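Local coordinates for protein Pcdhgc3 (Mus musculus, PDB 4ZI8) that probably acts as a calcium-dependent cell-adhesion protein that may help establish and maintain specific neuronal connections in the brain, seen here through its first three extracellular cadherin domains, at residues E168-R173 against V200-T205; A254-T259 against I310-K315. All coordinates share one frame; numbering follows the deposited sequence.

Interactions 1 and 2 close the cores of two successive cadherin domains, each a two-sheet beta sandwich. Interaction 1 lies in the second domain and interaction 2 in the third, so they share no sheet; their centres are 42 Å apart and their nearest atoms about 22 Å, without touching. Along the chain they follow in series, 168-173 and 200-205 both preceding 254-259 and 310-315. In each, a strand of one sheet meets, through apolar side chains, a central strand of the other. Each sandwich thus packs its own core, and calcium ions are bound at the junction between them by residues such as Glu136, Asp193, Asp229 and Asp262.

Interaction 1: residues E168-R173 against V200-T205; sequences EYFALR and VQLVLT
Val200 packs CG2 obliquely on the ring of Tyr169, 3.9 Å from CE2. That methyl stands beside its own backbone N because CG1 takes the position anti to it (chi1 -177°). Phe170 offers the ring atom CD2 to CD1 of Leu202, also at 3.9 Å, the two side chains crossing at about a right angle. Val200 and Phe170 bury the most surface, about 45 and 44 Å². Two residues further along each strand, Leu204 sets CD1 against both methyls of Leu172, 3.7 Å from CD2 and 4.0 Å from CD1. CG of Glu168 lies over one face of the Tyr169 ring, 3.5 Å above its plane, and the Tyr169 OH hydrogen-bonds to Glu197. The contact is thus a row of three apolar pairs, Tyr169 contributing from the loop that leads into strand 170-176; the touching parts run 12° apart, and the facing sheets of the cadherin sandwich pack through these side chains. Strand 170-176 is an edge of the three-stranded sheet, beside strand 182-188, whose Leu186 and Leu188 pack on Phe170. Strand 199-208 sits inside the other sheet, between 159-164 and 215-225; Ile222 of the latter touches both Phe170 and Leu202.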
# COMPACT_ATOMS: atom_id res chain seq x y z
N GLU B 168 -2.97 -6.97 -18.66
CA GLU B 168 -4.11 -7.71 -18.14
C GLU B 168 -4.55 -7.31 -16.74
O GLU B 168 -5.51 -7.88 -16.22
CB GLU B 168 -3.83 -9.22 -18.19
CG GLU B 168 -2.92 -9.72 -17.14
CD GLU B 168 -2.79 -11.25 -17.14
OE1 GLU B 168 -1.76 -11.77 -17.65
OE2 GLU B 168 -3.71 -11.94 -16.64
N TYR B 169 -3.90 -6.33 -16.11
CA TYR B 169 -4.20 -6.00 -14.72
C TYR B 169 -4.77 -4.61 -14.46
O TYR B 169 -5.54 -4.42 -13.50
CB TYR B 169 -2.94 -6.11 -13.86
CG TYR B 169 -2.25 -7.46 -13.93
CD1 TYR B 169 -2.72 -8.55 -13.21
CD2 TYR B 169 -1.12 -7.61 -14.72
CE1 TYR B 169 -2.07 -9.77 -13.28
CE2 TYR B 169 -0.47 -8.81 -14.80
CZ TYR B 169 -0.95 -9.89 -14.08
OH TYR B 169 -0.27 -11.07 -14.19
N PHE B 170 -4.36 -3.64 -15.27
CA PHE B 170 -4.62 -2.23 -15.01
C PHE B 170 -5.40 -1.53 -16.12
O PHE B 170 -5.08 -1.66 -17.31
CB PHE B 170 -3.30 -1.48 -14.83
CG PHE B 170 -2.47 -1.94 -13.66
CD1 PHE B 170 -2.75 -1.50 -12.38
CD2 PHE B 170 -1.38 -2.77 -13.86
CE1 PHE B 170 -1.98 -1.89 -11.32
CE2 PHE B 170 -0.61 -3.17 -12.79
CZ PHE B 170 -0.91 -2.72 -11.52
N ALA B 171 -6.43 -0.78 -15.75
CA ALA B 171 -7.02 0.19 -16.68
C ALA B 171 -6.41 1.56 -16.39
O ALA B 171 -5.74 1.74 -15.37
CB ALA B 171 -8.54 0.23 -16.57
N LEU B 172 -6.61 2.50 -17.31
CA LEU B 172 -6.11 3.87 -17.14
C LEU B 172 -7.26 4.84 -16.96
O LEU B 172 -8.26 4.75 -17.67
CB LEU B 172 -5.28 4.30 -18.35
CG LEU B 172 -4.34 5.49 -18.08
CD1 LEU B 172 -3.23 5.06 -17.13
CD2 LEU B 172 -3.73 6.06 -19.37
N ARG B 173 -7.14 5.75 -16.00
CA ARG B 173 -8.05 6.91 -15.98
C ARG B 173 -7.30 8.19 -16.19
O ARG B 173 -6.18 8.33 -15.71
CB ARG B 173 -8.80 6.99 -14.67
CG ARG B 173 -9.60 5.78 -14.47
CD ARG B 173 -10.55 5.93 -13.36
NE ARG B 173 -11.37 4.72 -13.30
CZ ARG B 173 -12.24 4.47 -12.34
NH1 ARG B 173 -12.38 5.35 -11.35
NH2 ARG B 173 -12.95 3.36 -12.36
N VAL B 200 5.57 -6.51 -13.75
CA VAL B 200 4.80 -6.12 -14.88
C VAL B 200 5.39 -4.86 -15.48
O VAL B 200 5.75 -3.97 -14.78
CB VAL B 200 3.37 -5.83 -14.49
CG1 VAL B 200 2.56 -5.50 -15.70
CG2 VAL B 200 2.78 -6.99 -13.77
N GLN B 201 5.48 -4.82 -16.78
CA GLN B 201 6.02 -3.67 -17.46
C GLN B 201 4.95 -2.98 -18.27
O GLN B 201 4.29 -3.61 -19.02
CB GLN B 201 7.20 -4.12 -18.32
CG GLN B 201 8.36 -4.69 -17.50
CD GLN B 201 8.19 -6.15 -17.02
OE1 GLN B 201 7.67 -7.00 -17.72
NE2 GLN B 201 8.65 -6.43 -15.83
N LEU B 202 4.80 -1.69 -18.09
CA LEU B 202 3.82 -0.93 -18.83
C LEU B 202 4.43 0.30 -19.47
O LEU B 202 5.48 0.70 -19.11
CB LEU B 202 2.72 -0.45 -17.91
CG LEU B 202 2.04 -1.39 -16.96
CD1 LEU B 202 1.26 -0.67 -15.91
CD2 LEU B 202 1.13 -2.29 -17.75
N VAL B 203 3.71 0.88 -20.41
CA VAL B 203 4.12 2.12 -21.02
C VAL B 203 2.94 3.09 -21.00
O VAL B 203 1.90 2.79 -21.50
CB VAL B 203 4.62 2.00 -22.47
CG1 VAL B 203 5.05 3.34 -22.99
CG2 VAL B 203 5.79 1.05 -22.55
N LEU B 204 3.15 4.24 -20.39
CA LEU B 204 2.20 5.35 -20.40
C LEU B 204 2.60 6.32 -21.52
O LEU B 204 3.75 6.78 -21.57
CB LEU B 204 2.20 6.09 -19.06
CG LEU B 204 1.29 7.32 -18.90
CD1 LEU B 204 -0.14 6.90 -18.89
CD2 LEU B 204 1.64 8.13 -17.63
N THR B 205 1.66 6.60 -22.39
CA THR B 205 1.87 7.55 -23.49
C THR B 205 1.08 8.83 -23.25
O THR B 205 -0.11 8.78 -23.01
CB THR B 205 1.45 6.93 -24.81
OG1 THR B 205 2.30 5.83 -25.08
CG2 THR B 205 1.57 7.95 -25.95

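Interaction 2: residues A254-T259 against I310-K315; sequences AQVLAT and IYIQAK
The beta sandwich of the third cadherin domain is closed here between strand 252-259, interrupted at Val256 and Leu257, and strand 307-316 of the facing sheet. Val256 and Ile312 form the larger pair, reaching toward each other tip to tip through two methyl contacts: CG1 of Val256 is 4.0 Å from CD1 of Ile312, and CG2 of Val256 is 4.0 Å from CG2 of Ile312. Ile312 can present two methyls because its CG1 branch is anti to the carbonyl carbon (chi1 -67°) and runs on extended to CD1 (chi2 -179°), leaving CG2 as a second, shorter prong. Towards Asp260 and Asp316, which help bind a calcium ion, the small residues Ala258 and Ala314 let the backbones draw together, their CA atoms 6.7 Å apart against 8.2 Å for those of Val256 and Ile312. Phe234 packs on Val256, Ala258 and Ala314, and Tyr271 on Val256 and Ala314. The hydroxyl of Tyr271 also accepts a hydrogen bond from the backbone N of Ala258, tying the strand to 269-273 of the opposite sheet. At this narrower end the sheets meet methyl to methyl, CB of Ala258 lying 3.7 Å from CB of Ala314.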
# COMPACT_ATOMS: atom_id res chain seq x y z
N ALA B 254 12.09 -40.98 10.08
CA ALA B 254 11.45 -40.54 8.86
C ALA B 254 11.94 -39.14 8.53
O ALA B 254 12.45 -38.45 9.42
CB ALA B 254 9.92 -40.55 9.01
N GLN B 255 11.83 -38.74 7.27
CA GLN B 255 11.95 -37.32 6.94
C GLN B 255 10.68 -36.83 6.23
O GLN B 255 10.32 -37.33 5.16
CB GLN B 255 13.18 -37.05 6.08
CG GLN B 255 13.40 -35.57 5.78
CD GLN B 255 14.69 -35.30 5.04
OE1 GLN B 255 15.20 -36.17 4.32
NE2 GLN B 255 15.23 -34.11 5.22
N VAL B 256 9.99 -35.86 6.83
CA VAL B 256 8.80 -35.34 6.20
C VAL B 256 9.16 -34.11 5.36
O VAL B 256 10.17 -33.44 5.61
CB VAL B 256 7.72 -35.01 7.23
CG1 VAL B 256 7.44 -36.25 8.11
CG2 VAL B 256 8.17 -33.83 8.10
N LEU B 257 8.36 -33.83 4.34
CA LEU B 257 8.70 -32.73 3.44
C LEU B 257 7.44 -32.00 3.00
O LEU B 257 6.53 -32.60 2.41
CB LEU B 257 9.46 -33.25 2.22
CG LEU B 257 9.69 -32.20 1.12
CD1 LEU B 257 10.61 -31.09 1.61
CD2 LEU B 257 10.22 -32.82 -0.17
N ALA B 258 7.39 -30.70 3.29
CA ALA B 258 6.34 -29.82 2.78
C ALA B 258 6.97 -28.78 1.89
O ALA B 258 8.15 -28.48 2.05
CB ALA B 258 5.58 -29.16 3.92
N THR B 259 6.19 -28.21 0.97
CA THR B 259 6.68 -27.11 0.13
C THR B 259 5.69 -25.95 0.18
O THR B 259 4.53 -26.14 0.55
CB THR B 259 6.86 -27.54 -1.32
OG1 THR B 259 5.59 -27.90 -1.86
CG2 THR B 259 7.80 -28.73 -1.43
N ILE B 310 2.42 -40.04 15.24
CA ILE B 310 3.01 -38.73 15.45
C ILE B 310 2.52 -37.73 14.41
O ILE B 310 2.67 -37.96 13.21
CB ILE B 310 4.52 -38.80 15.37
CG1 ILE B 310 5.05 -39.83 16.36
CG2 ILE B 310 5.13 -37.42 15.61
CD1 ILE B 310 6.34 -40.36 15.89
N TYR B 311 1.97 -36.63 14.85
CA TYR B 311 1.51 -35.63 13.90
C TYR B 311 2.55 -34.52 13.82
O TYR B 311 3.07 -34.05 14.84
CB TYR B 311 0.15 -35.06 14.27
CG TYR B 311 -0.99 -36.02 14.12
CD1 TYR B 311 -1.22 -37.00 15.06
CD2 TYR B 311 -1.86 -35.93 13.05
CE1 TYR B 311 -2.28 -37.88 14.95
CE2 TYR B 311 -2.92 -36.80 12.92
CZ TYR B 311 -3.12 -37.78 13.87
OH TYR B 311 -4.18 -38.66 13.76
N ILE B 312 2.86 -34.13 12.60
CA ILE B 312 3.88 -33.12 12.41
C ILE B 312 3.23 -31.95 11.65
O ILE B 312 2.38 -32.15 10.79
CB ILE B 312 5.08 -33.70 11.67
CG1 ILE B 312 5.78 -34.74 12.57
CG2 ILE B 312 6.06 -32.60 11.24
CD1 ILE B 312 7.00 -35.37 11.95
N GLN B 313 3.63 -30.74 12.00
CA GLN B 313 3.01 -29.58 11.43
C GLN B 313 4.07 -28.84 10.64
O GLN B 313 5.23 -28.81 11.06
CB GLN B 313 2.43 -28.72 12.53
CG GLN B 313 2.07 -27.33 12.11
CD GLN B 313 1.64 -26.48 13.28
OE1 GLN B 313 0.47 -26.43 13.63
NE2 GLN B 313 2.61 -25.81 13.92
N ALA B 314 3.71 -28.30 9.48
CA ALA B 314 4.59 -27.41 8.73
C ALA B 314 3.95 -26.02 8.67
O ALA B 314 2.79 -25.92 8.27
CB ALA B 314 4.83 -27.93 7.31
N LYS B 315 4.67 -24.98 9.09
CA LYS B 315 4.19 -23.61 9.01
C LYS B 315 5.27 -22.74 8.40
O LYS B 315 6.46 -22.98 8.63
CB LYS B 315 3.78 -23.06 10.40
CG LYS B 315 2.33 -23.41 10.81
CD LYS B 315 1.74 -22.43 11.83
CE LYS B 315 0.23 -22.69 12.04
NZ LYS B 315 -0.40 -21.95 13.19